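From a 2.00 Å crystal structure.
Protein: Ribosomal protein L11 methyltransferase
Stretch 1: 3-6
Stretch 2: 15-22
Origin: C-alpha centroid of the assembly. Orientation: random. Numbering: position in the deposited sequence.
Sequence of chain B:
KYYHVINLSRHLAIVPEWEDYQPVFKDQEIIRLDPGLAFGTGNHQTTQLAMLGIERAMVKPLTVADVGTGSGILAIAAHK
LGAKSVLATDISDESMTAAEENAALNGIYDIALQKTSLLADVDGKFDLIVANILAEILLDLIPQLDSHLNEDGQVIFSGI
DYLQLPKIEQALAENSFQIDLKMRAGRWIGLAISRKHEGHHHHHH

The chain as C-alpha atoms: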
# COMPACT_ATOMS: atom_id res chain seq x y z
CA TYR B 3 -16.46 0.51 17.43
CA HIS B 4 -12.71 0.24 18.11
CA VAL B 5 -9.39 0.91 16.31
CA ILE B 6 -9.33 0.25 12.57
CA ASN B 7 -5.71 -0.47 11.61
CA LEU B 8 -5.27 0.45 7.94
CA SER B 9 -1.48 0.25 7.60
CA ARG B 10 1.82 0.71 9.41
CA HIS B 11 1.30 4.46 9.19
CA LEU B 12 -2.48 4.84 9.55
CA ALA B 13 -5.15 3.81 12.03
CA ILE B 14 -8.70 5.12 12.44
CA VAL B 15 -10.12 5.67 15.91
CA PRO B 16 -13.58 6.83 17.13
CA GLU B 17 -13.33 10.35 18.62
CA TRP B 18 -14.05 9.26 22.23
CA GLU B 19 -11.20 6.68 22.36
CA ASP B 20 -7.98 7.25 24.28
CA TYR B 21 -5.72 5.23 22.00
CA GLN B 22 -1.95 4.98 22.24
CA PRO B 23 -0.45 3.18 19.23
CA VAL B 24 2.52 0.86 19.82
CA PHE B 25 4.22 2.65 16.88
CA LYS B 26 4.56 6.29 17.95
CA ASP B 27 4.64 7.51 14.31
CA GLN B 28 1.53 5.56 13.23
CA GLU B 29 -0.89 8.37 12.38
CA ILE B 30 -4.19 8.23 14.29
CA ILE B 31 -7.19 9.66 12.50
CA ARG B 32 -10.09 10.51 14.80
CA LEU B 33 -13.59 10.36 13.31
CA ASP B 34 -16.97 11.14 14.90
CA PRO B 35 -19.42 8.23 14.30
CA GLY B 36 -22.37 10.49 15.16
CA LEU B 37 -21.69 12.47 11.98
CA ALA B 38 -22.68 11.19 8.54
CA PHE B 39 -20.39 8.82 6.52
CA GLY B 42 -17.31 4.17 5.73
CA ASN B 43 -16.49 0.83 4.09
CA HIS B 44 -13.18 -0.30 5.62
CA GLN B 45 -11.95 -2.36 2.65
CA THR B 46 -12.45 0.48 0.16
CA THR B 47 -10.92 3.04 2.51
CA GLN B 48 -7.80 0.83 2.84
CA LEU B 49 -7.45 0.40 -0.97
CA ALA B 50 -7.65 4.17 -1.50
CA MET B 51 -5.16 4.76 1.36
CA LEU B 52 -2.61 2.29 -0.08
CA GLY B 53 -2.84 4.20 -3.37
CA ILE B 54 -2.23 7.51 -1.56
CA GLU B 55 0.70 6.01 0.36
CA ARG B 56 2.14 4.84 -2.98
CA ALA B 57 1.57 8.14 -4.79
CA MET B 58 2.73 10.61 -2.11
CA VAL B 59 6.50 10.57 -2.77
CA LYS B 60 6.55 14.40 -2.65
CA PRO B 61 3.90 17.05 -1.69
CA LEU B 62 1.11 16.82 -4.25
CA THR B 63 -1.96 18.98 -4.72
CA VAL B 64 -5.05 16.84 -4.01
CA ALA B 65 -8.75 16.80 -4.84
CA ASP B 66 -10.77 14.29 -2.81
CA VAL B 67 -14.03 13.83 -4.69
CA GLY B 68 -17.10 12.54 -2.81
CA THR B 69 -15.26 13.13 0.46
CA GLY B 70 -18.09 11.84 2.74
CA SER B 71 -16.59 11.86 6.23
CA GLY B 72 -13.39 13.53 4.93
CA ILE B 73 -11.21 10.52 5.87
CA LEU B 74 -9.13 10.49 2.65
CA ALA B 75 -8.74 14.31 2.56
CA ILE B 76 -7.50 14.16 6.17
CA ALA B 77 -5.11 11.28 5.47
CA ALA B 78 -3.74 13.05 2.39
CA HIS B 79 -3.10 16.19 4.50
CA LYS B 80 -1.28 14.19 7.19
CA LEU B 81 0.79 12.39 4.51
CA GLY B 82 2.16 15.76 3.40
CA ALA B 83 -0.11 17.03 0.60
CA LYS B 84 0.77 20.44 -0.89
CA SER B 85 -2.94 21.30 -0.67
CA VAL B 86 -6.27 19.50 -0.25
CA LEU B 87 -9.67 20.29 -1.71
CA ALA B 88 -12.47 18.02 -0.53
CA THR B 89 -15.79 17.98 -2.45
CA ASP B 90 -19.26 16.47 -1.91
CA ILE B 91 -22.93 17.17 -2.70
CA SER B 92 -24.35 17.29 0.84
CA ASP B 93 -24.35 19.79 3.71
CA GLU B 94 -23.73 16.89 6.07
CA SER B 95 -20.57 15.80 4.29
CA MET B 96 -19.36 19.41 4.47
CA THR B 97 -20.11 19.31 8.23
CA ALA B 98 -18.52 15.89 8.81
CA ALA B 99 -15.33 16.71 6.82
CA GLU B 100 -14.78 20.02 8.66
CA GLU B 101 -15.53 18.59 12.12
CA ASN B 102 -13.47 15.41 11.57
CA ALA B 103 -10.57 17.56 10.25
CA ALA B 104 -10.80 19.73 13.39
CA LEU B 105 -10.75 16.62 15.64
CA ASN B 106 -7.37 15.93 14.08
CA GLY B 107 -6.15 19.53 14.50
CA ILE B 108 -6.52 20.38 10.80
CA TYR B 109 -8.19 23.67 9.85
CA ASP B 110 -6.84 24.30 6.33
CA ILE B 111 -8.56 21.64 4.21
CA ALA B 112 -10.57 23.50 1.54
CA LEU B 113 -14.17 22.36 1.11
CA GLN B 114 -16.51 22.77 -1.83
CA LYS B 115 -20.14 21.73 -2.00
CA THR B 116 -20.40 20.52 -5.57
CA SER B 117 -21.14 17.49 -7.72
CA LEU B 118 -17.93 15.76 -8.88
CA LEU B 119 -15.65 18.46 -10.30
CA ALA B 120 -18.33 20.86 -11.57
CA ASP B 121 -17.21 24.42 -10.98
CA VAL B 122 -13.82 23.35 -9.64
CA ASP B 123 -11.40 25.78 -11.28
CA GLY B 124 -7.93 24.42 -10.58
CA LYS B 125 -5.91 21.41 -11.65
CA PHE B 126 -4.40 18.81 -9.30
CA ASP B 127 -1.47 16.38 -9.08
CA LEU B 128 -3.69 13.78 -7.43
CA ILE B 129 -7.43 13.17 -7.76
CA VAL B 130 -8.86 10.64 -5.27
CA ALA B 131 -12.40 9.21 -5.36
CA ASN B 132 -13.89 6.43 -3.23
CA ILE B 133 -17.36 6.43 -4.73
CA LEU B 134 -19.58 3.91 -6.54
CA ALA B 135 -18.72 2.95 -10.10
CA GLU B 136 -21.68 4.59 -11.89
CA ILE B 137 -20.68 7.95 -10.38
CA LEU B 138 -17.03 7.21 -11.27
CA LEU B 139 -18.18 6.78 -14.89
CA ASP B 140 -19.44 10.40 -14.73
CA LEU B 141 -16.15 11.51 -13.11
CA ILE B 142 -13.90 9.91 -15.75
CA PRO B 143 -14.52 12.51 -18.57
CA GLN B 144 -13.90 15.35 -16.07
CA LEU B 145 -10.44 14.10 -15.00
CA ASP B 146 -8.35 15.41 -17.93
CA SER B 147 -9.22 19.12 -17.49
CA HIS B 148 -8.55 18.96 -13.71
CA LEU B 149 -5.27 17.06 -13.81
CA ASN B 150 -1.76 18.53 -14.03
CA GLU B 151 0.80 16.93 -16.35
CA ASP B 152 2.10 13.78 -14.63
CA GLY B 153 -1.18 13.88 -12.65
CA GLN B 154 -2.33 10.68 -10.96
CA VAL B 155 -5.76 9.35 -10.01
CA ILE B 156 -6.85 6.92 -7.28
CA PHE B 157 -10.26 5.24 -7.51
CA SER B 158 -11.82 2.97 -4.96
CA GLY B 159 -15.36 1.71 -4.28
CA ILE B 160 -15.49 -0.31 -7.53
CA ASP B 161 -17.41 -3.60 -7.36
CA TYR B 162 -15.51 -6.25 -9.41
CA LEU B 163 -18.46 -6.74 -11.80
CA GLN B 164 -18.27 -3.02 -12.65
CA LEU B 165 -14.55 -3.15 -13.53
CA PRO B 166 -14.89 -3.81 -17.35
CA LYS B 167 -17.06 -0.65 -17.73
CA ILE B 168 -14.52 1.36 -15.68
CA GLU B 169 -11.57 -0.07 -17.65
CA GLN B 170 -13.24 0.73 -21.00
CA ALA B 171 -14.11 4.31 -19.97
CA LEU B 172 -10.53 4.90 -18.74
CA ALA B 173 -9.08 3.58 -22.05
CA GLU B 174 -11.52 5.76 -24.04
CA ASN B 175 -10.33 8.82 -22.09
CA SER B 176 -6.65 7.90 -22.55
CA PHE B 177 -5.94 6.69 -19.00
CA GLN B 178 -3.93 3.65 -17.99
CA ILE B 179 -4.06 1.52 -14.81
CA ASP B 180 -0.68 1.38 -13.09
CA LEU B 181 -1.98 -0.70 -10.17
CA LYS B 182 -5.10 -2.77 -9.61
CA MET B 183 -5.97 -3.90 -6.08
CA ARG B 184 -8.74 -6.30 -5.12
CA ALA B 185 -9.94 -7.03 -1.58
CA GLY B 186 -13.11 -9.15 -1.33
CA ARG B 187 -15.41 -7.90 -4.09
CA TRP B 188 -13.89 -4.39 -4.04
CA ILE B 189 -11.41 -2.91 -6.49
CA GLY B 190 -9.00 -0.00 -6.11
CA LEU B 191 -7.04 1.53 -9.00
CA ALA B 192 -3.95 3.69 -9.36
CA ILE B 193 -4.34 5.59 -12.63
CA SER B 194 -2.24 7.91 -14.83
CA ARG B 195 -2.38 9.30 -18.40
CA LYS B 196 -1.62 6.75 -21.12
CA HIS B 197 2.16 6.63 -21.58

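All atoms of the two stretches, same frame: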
# COMPACT_ATOMS: atom_id res chain seq x y z
N TYR B 3 -17.62 -0.33 17.86
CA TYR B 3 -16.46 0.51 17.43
C TYR B 3 -15.19 0.23 18.22
O TYR B 3 -15.24 -0.03 19.43
CB TYR B 3 -16.81 2.00 17.56
CG TYR B 3 -17.96 2.47 16.70
CD1 TYR B 3 -17.76 2.83 15.36
CD2 TYR B 3 -19.25 2.58 17.23
CE1 TYR B 3 -18.83 3.27 14.57
CE2 TYR B 3 -20.32 3.02 16.45
CZ TYR B 3 -20.10 3.36 15.13
OH TYR B 3 -21.16 3.79 14.36
N HIS B 4 -14.06 0.27 17.52
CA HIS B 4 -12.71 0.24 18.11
C HIS B 4 -11.73 0.80 17.08
O HIS B 4 -12.13 1.52 16.15
CB HIS B 4 -12.31 -1.19 18.53
CG HIS B 4 -11.60 -1.26 19.86
ND1 HIS B 4 -10.47 -0.52 20.14
CD2 HIS B 4 -11.86 -1.99 20.96
CE1 HIS B 4 -10.07 -0.79 21.37
NE2 HIS B 4 -10.89 -1.68 21.89
N VAL B 5 -10.45 0.46 17.23
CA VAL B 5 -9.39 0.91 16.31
C VAL B 5 -9.45 0.13 15.00
O VAL B 5 -9.54 -1.10 14.99
CB VAL B 5 -7.99 0.73 16.94
CG1 VAL B 5 -6.93 1.49 16.14
CG2 VAL B 5 -8.00 1.22 18.37
N ILE B 6 -9.41 0.86 13.89
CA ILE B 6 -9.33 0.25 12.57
C ILE B 6 -7.90 0.49 12.08
O ILE B 6 -7.56 1.59 11.67
CB ILE B 6 -10.35 0.88 11.57
CG1 ILE B 6 -11.77 0.91 12.16
CG2 ILE B 6 -10.32 0.18 10.21
CD1 ILE B 6 -12.36 -0.45 12.52
N VAL B 15 -9.67 5.81 14.53
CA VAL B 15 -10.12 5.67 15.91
C VAL B 15 -11.38 6.52 16.10
O VAL B 15 -11.47 7.61 15.55
CB VAL B 15 -8.94 6.05 16.84
CG1 VAL B 15 -9.32 6.97 17.97
CG2 VAL B 15 -8.25 4.80 17.34
N PRO B 16 -12.40 6.00 16.82
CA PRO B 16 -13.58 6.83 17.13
C PRO B 16 -13.16 7.97 18.05
O PRO B 16 -12.26 7.78 18.86
CB PRO B 16 -14.51 5.86 17.86
CG PRO B 16 -13.99 4.49 17.51
CD PRO B 16 -12.52 4.65 17.40
N GLU B 17 -13.80 9.13 17.92
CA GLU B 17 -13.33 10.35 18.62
C GLU B 17 -13.21 10.27 20.15
O GLU B 17 -12.38 10.97 20.75
CB GLU B 17 -14.16 11.58 18.20
CG GLU B 17 -15.66 11.51 18.51
CD GLU B 17 -16.01 12.05 19.90
OE1 GLU B 17 -15.36 13.01 20.35
OE2 GLU B 17 -16.96 11.51 20.53
N TRP B 18 -14.04 9.43 20.77
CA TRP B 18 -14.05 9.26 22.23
C TRP B 18 -12.87 8.46 22.78
O TRP B 18 -12.52 8.61 23.95
CB TRP B 18 -15.37 8.62 22.69
CG TRP B 18 -15.54 7.17 22.29
CD1 TRP B 18 -14.94 6.08 22.85
CD2 TRP B 18 -16.39 6.67 21.25
NE1 TRP B 18 -15.34 4.93 22.21
CE2 TRP B 18 -16.23 5.26 21.23
CE3 TRP B 18 -17.26 7.27 20.34
CZ2 TRP B 18 -16.92 4.44 20.33
CZ3 TRP B 18 -17.94 6.45 19.44
CH2 TRP B 18 -17.77 5.06 19.44
N GLU B 19 -12.27 7.60 21.94
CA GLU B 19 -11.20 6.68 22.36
C GLU B 19 -9.95 7.38 22.86
O GLU B 19 -9.63 8.48 22.42
CB GLU B 19 -10.83 5.74 21.20
CG GLU B 19 -11.67 4.48 21.11
CD GLU B 19 -10.97 3.24 21.65
OE1 GLU B 19 -9.92 3.37 22.33
OE2 GLU B 19 -11.47 2.12 21.40
N ASP B 20 -9.26 6.75 23.81
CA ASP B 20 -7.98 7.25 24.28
C ASP B 20 -6.91 6.25 23.87
O ASP B 20 -6.42 5.46 24.68
CB ASP B 20 -8.00 7.45 25.80
CG ASP B 20 -6.79 8.24 26.31
OD1 ASP B 20 -6.10 8.90 25.50
OD2 ASP B 20 -6.54 8.21 27.54
N TYR B 21 -6.56 6.28 22.59
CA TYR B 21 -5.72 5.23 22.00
C TYR B 21 -4.27 5.63 21.85
O TYR B 21 -3.94 6.67 21.29
CB TYR B 21 -6.29 4.79 20.64
CG TYR B 21 -5.52 3.65 20.02
CD1 TYR B 21 -5.46 2.40 20.66
CD2 TYR B 21 -4.84 3.81 18.82
CE1 TYR B 21 -4.75 1.35 20.10
CE2 TYR B 21 -4.13 2.76 18.25
CZ TYR B 21 -4.10 1.53 18.90
OH TYR B 21 -3.40 0.47 18.36
N GLN B 22 -3.39 4.78 22.37
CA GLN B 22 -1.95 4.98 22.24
C GLN B 22 -1.40 3.87 21.36
O GLN B 22 -1.39 2.70 21.77
CB GLN B 22 -1.27 5.01 23.61
CG GLN B 22 -1.73 6.14 24.55
CD GLN B 22 -1.51 7.54 23.96
OE1 GLN B 22 -0.41 7.87 23.51
NE2 GLN B 22 -2.55 8.36 23.98

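The contact between residues 3-6 and 15-22 is small, burying 368 Å² summed over both sides, and no hydrogen bond crosses it. Packing carries the contact, most of it between side chains, and each fit can be tested by distance and angle. The closest CA pair across the stretches is Val-5 CA and Val-15 CA, 4.8 Å apart. Beyond Val-15 the second stretch leaves its strand at Pro-16 and folds into a type I beta turn from Pro-16 to Glu-19, closed by a hydrogen bond from Glu-19 N to Pro-16 O of 3.1 Å. The turn brings Trp-18 and Glu-19 back within reach of the first stretch, while Glu-17 makes no contact with it.

The best-defined bump is the CG2 methyl of Val-5. Val-5 CG2 sits 3.6 Å from the centroid of the Tyr-21 ring and only 13° off the ring normal, so it rests almost centrally over the face, a CH-pi arrangement. The same methyl meets a second surface: Val-5 CG2 is 3.7 Å from Val-15 CG2. It thus occupies a hollow walled by an aromatic face and a neighbouring methyl. Val-5 as a whole has the largest area covered by the other stretch, 74 Å².

Pro-16 presents its ring to two residues. Pro-16 CG lies 3.8 Å from Tyr-3 CB, an apolar contact, and Pro-16 CD lies 3.4 Å from His-4 O, so the pyrrolidine packs against side chain and backbone alike. Tyr-3, whose CB points toward the second stretch, also meets Trp-18. Tyr-3 CD2 and Trp-18 CH2 approach to 3.6 Å; the Tyr-3 ring and the six-membered ring of Trp-18 have centroids 5.7 Å apart and planes at 87°. This is an offset edge-to-face pair, with the indole supplying the edge. The CA-to-CB bond of Trp-18 runs sideways, but chi1 of 70° (p) and chi2 of 76° carry the far end of the indole nearer to Tyr-3.

The polar approach needs more caution. His-4 ND1 and Glu-19 OE2 are 3.1 Å apart, yet the angle is poor and OE2 lies over one face of the imidazole, outside the in-plane direction that a hydrogen bond to ND1 would favour. His-4 ND1 instead accepts a hydrogen bond from Val-5 N, 3.1 Å away, with an N-H...acceptor angle of 146°. Although the CA-to-CB bond of His-4 points away from the second stretch, its ring end comes nearer, and the Glu-19 carboxylate packs against that ring's face.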